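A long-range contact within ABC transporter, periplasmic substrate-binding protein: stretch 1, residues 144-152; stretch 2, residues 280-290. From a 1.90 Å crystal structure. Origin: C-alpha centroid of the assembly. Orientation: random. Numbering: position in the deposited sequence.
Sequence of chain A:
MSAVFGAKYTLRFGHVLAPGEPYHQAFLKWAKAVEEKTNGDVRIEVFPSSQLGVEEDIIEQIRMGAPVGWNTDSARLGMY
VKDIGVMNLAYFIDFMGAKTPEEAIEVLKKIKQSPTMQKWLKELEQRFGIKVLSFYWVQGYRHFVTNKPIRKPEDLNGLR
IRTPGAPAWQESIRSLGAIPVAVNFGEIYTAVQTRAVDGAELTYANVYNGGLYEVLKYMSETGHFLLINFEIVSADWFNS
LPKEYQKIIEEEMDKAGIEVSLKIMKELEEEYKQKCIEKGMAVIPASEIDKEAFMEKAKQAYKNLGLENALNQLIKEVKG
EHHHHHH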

# COMPACT_ATOMS: atom_id res chain seq x y z
N PHE A 144 -0.97 0.28 -15.44
CA PHE A 144 0.02 1.08 -16.17
C PHE A 144 -0.61 2.34 -16.79
O PHE A 144 -1.71 2.25 -17.32
CB PHE A 144 0.67 0.25 -17.26
CG PHE A 144 1.68 -0.73 -16.75
CD1 PHE A 144 2.93 -0.31 -16.36
CD2 PHE A 144 1.35 -2.05 -16.61
CE1 PHE A 144 3.87 -1.21 -15.88
CE2 PHE A 144 2.27 -2.96 -16.14
CZ PHE A 144 3.53 -2.53 -15.77
N VAL A 145 0.11 3.47 -16.73
CA VAL A 145 -0.35 4.74 -17.27
C VAL A 145 0.73 5.14 -18.26
O VAL A 145 1.86 5.43 -17.86
CB VAL A 145 -0.52 5.85 -16.21
CG1 VAL A 145 -1.56 6.91 -16.73
CG2 VAL A 145 -0.97 5.29 -14.85
N THR A 146 0.39 5.14 -19.54
CA THR A 146 1.37 5.22 -20.62
C THR A 146 0.80 5.98 -21.84
O THR A 146 -0.36 6.36 -21.85
CB THR A 146 1.73 3.82 -21.10
OG1 THR A 146 0.55 3.17 -21.59
CG2 THR A 146 2.35 2.95 -19.94
N ASN A 147 1.63 6.19 -22.86
CA ASN A 147 1.16 6.71 -24.15
C ASN A 147 1.21 5.61 -25.23
O ASN A 147 1.23 5.90 -26.42
CB ASN A 147 1.94 7.97 -24.58
CG ASN A 147 1.41 9.23 -23.93
OD1 ASN A 147 0.19 9.45 -23.88
ND2 ASN A 147 2.32 10.05 -23.40
N LYS A 148 1.20 4.36 -24.77
CA LYS A 148 1.22 3.17 -25.61
C LYS A 148 0.38 2.13 -24.90
O LYS A 148 0.58 1.90 -23.71
CB LYS A 148 2.67 2.69 -25.75
CG LYS A 148 2.84 1.38 -26.46
CD LYS A 148 4.31 0.92 -26.39
CE LYS A 148 4.48 -0.44 -26.98
NZ LYS A 148 5.90 -0.91 -26.85
N PRO A 149 -0.60 1.50 -25.59
CA PRO A 149 -1.38 0.46 -24.89
C PRO A 149 -0.51 -0.70 -24.44
O PRO A 149 0.40 -1.08 -25.15
CB PRO A 149 -2.35 -0.04 -25.95
CG PRO A 149 -2.18 0.78 -27.14
CD PRO A 149 -1.04 1.71 -26.97
N ILE A 150 -0.80 -1.26 -23.26
CA ILE A 150 -0.04 -2.38 -22.71
C ILE A 150 -1.01 -3.56 -22.58
O ILE A 150 -1.93 -3.53 -21.76
CB ILE A 150 0.60 -2.03 -21.32
CG1 ILE A 150 1.50 -0.78 -21.41
CG2 ILE A 150 1.32 -3.25 -20.70
CD1 ILE A 150 2.62 -0.83 -22.47
N ARG A 151 -0.83 -4.57 -23.43
CA ARG A 151 -1.68 -5.77 -23.43
C ARG A 151 -0.93 -7.05 -23.10
O ARG A 151 -1.56 -8.04 -22.72
CB ARG A 151 -2.32 -5.94 -24.80
CG ARG A 151 -3.18 -4.77 -25.23
CD ARG A 151 -3.95 -5.09 -26.48
NE ARG A 151 -4.85 -4.00 -26.84
CZ ARG A 151 -4.51 -2.92 -27.52
NH1 ARG A 151 -3.27 -2.74 -27.96
NH2 ARG A 151 -5.43 -2.00 -27.79
N LYS A 152 0.38 -7.04 -23.29
CA LYS A 152 1.28 -8.17 -23.01
C LYS A 152 2.63 -7.62 -22.53
O LYS A 152 2.96 -6.47 -22.78
CB LYS A 152 1.50 -8.99 -24.29
CG LYS A 152 2.09 -8.17 -25.42
CD LYS A 152 2.18 -8.93 -26.72
CE LYS A 152 2.43 -7.99 -27.89
NZ LYS A 152 3.42 -8.62 -28.80
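Stretch 2, residues 280-290: GMAVIPASEID

Stretch 2 leaves a helix at Gly280, whose positive phi closes a Schellman motif and would jam any CB against the preceding carbonyl. It then extends through a short strand, 282-284, makes a 3-10 turn at 286-288, and reaches Asp290, the N-cap of the next helix. Contacts advance in the same order along both stretches: Val145 meets Met281, Pro149 meets Ile284, and Arg151 meets Ile289, where the CA atoms approach to 4.4 Å. At Pro149 and Ile284 the CA atoms stand 6.8 Å apart, leaving room for side chains between the backbones.

Met281, a selenomethionine, points toward stretch 1 and takes m, t, p, which brings its CE to 3.7 Å from CG1 of Val145, itself a t rotamer. Ile284 also points toward stretch 1; with both chi angles m, its CD1 lies 4.0 Å from CB of Pro149 and 3.8 Å from NH2 of Arg151. Ala282 and Val283 stay out of reach of stretch 1.

Arg151 gives the largest covered area. Its chi1 is m, while chi2 and chi3 are t, so the chain runs extended before chi4, at 84°, turns the guanidinium. The CA-to-CB bond of Glu288 points toward stretch 1, and with chi1 m and chi2 t the side chain places OE1 near the guanidinium plane, at its edge; the salt bridge from Arg151 NE to Glu288 OE1 is long, at 3.6 Å. The backbone turn that presents Glu288 is tied by its N to O of Pro285 at 3.0 Å.

The backbone lock comes at the end: Asp290 N donates to Arg151 O at 2.9 Å and 168°, nearly straight. Ile289 CA adds a CA-H...O contact to Arg151 O at 3.6 Å. Asp290, with chi1 t, uses its side chain to cap the following helix. Ile150 O, 3.7 Å from CG1 of Ile289, is buried without a polar partner.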

# COMPACT_ATOMS: atom_id res chain seq x y z
N GLY A 280 -10.74 12.01 -21.29
CA GLY A 280 -10.30 11.62 -22.61
C GLY A 280 -9.30 10.48 -22.64
O GLY A 280 -8.71 10.23 -23.67
N MSE A 281 -9.12 9.79 -21.51
CA MSE A 281 -8.19 8.67 -21.47
C MSE A 281 -8.79 7.44 -22.13
O MSE A 281 -10.01 7.25 -22.09
CB MSE A 281 -7.80 8.33 -20.04
CG MSE A 281 -7.01 9.41 -19.36
SE MSE A 281 -6.17 8.66 -17.78
CE MSE A 281 -4.63 7.75 -18.58
N ALA A 282 -7.93 6.62 -22.72
CA ALA A 282 -8.32 5.34 -23.28
C ALA A 282 -7.99 4.24 -22.30
O ALA A 282 -6.83 4.10 -21.92
CB ALA A 282 -7.60 5.09 -24.58
N VAL A 283 -8.99 3.48 -21.89
CA VAL A 283 -8.79 2.35 -20.98
C VAL A 283 -8.64 1.09 -21.78
O VAL A 283 -9.48 0.81 -22.62
CB VAL A 283 -9.98 2.20 -20.03
CG1 VAL A 283 -9.83 0.96 -19.16
CG2 VAL A 283 -10.09 3.42 -19.17
N ILE A 284 -7.57 0.33 -21.54
CA ILE A 284 -7.42 -1.02 -22.06
C ILE A 284 -7.91 -1.95 -20.96
O ILE A 284 -7.24 -2.12 -19.95
CB ILE A 284 -5.96 -1.34 -22.39
CG1 ILE A 284 -5.37 -0.27 -23.31
CG2 ILE A 284 -5.88 -2.70 -23.05
CD1 ILE A 284 -6.11 -0.09 -24.61
N PRO A 285 -9.12 -2.53 -21.12
CA PRO A 285 -9.74 -3.27 -20.03
C PRO A 285 -8.98 -4.55 -19.72
O PRO A 285 -8.22 -5.02 -20.56
CB PRO A 285 -11.15 -3.61 -20.55
CG PRO A 285 -11.27 -3.02 -21.88
CD PRO A 285 -9.96 -2.52 -22.34
N ALA A 286 -9.20 -5.09 -18.53
CA ALA A 286 -8.47 -6.27 -18.07
C ALA A 286 -8.67 -7.44 -19.05
O ALA A 286 -7.71 -8.11 -19.44
CB ALA A 286 -8.91 -6.66 -16.64
N SER A 287 -9.91 -7.63 -19.48
CA SER A 287 -10.27 -8.70 -20.41
C SER A 287 -9.51 -8.67 -21.73
O SER A 287 -9.45 -9.68 -22.42
CB SER A 287 -11.76 -8.67 -20.68
OG SER A 287 -12.12 -7.49 -21.38
N GLU A 288 -8.93 -7.52 -22.09
CA GLU A 288 -8.10 -7.43 -23.28
C GLU A 288 -6.62 -7.68 -23.02
O GLU A 288 -5.79 -7.58 -23.93
CB GLU A 288 -8.20 -6.03 -23.87
CG GLU A 288 -9.53 -5.71 -24.51
CD GLU A 288 -9.45 -4.45 -25.36
OE1 GLU A 288 -8.34 -4.08 -25.83
OE2 GLU A 288 -10.52 -3.81 -25.54
N ILE A 289 -6.27 -7.96 -21.77
CA ILE A 289 -4.87 -8.05 -21.39
C ILE A 289 -4.55 -9.48 -21.03
O ILE A 289 -5.34 -10.17 -20.40
CB ILE A 289 -4.56 -7.09 -20.21
CG1 ILE A 289 -4.75 -5.63 -20.69
CG2 ILE A 289 -3.14 -7.31 -19.70
CD1 ILE A 289 -4.75 -4.58 -19.59
N ASP A 290 -3.36 -9.91 -21.46
CA ASP A 290 -2.88 -11.24 -21.15
C ASP A 290 -2.35 -11.26 -19.71
O ASP A 290 -1.15 -11.22 -19.51
CB ASP A 290 -1.76 -11.59 -22.13
CG ASP A 290 -1.43 -13.06 -22.12
OD1 ASP A 290 -1.99 -13.80 -21.27
OD2 ASP A 290 -0.61 -13.47 -22.97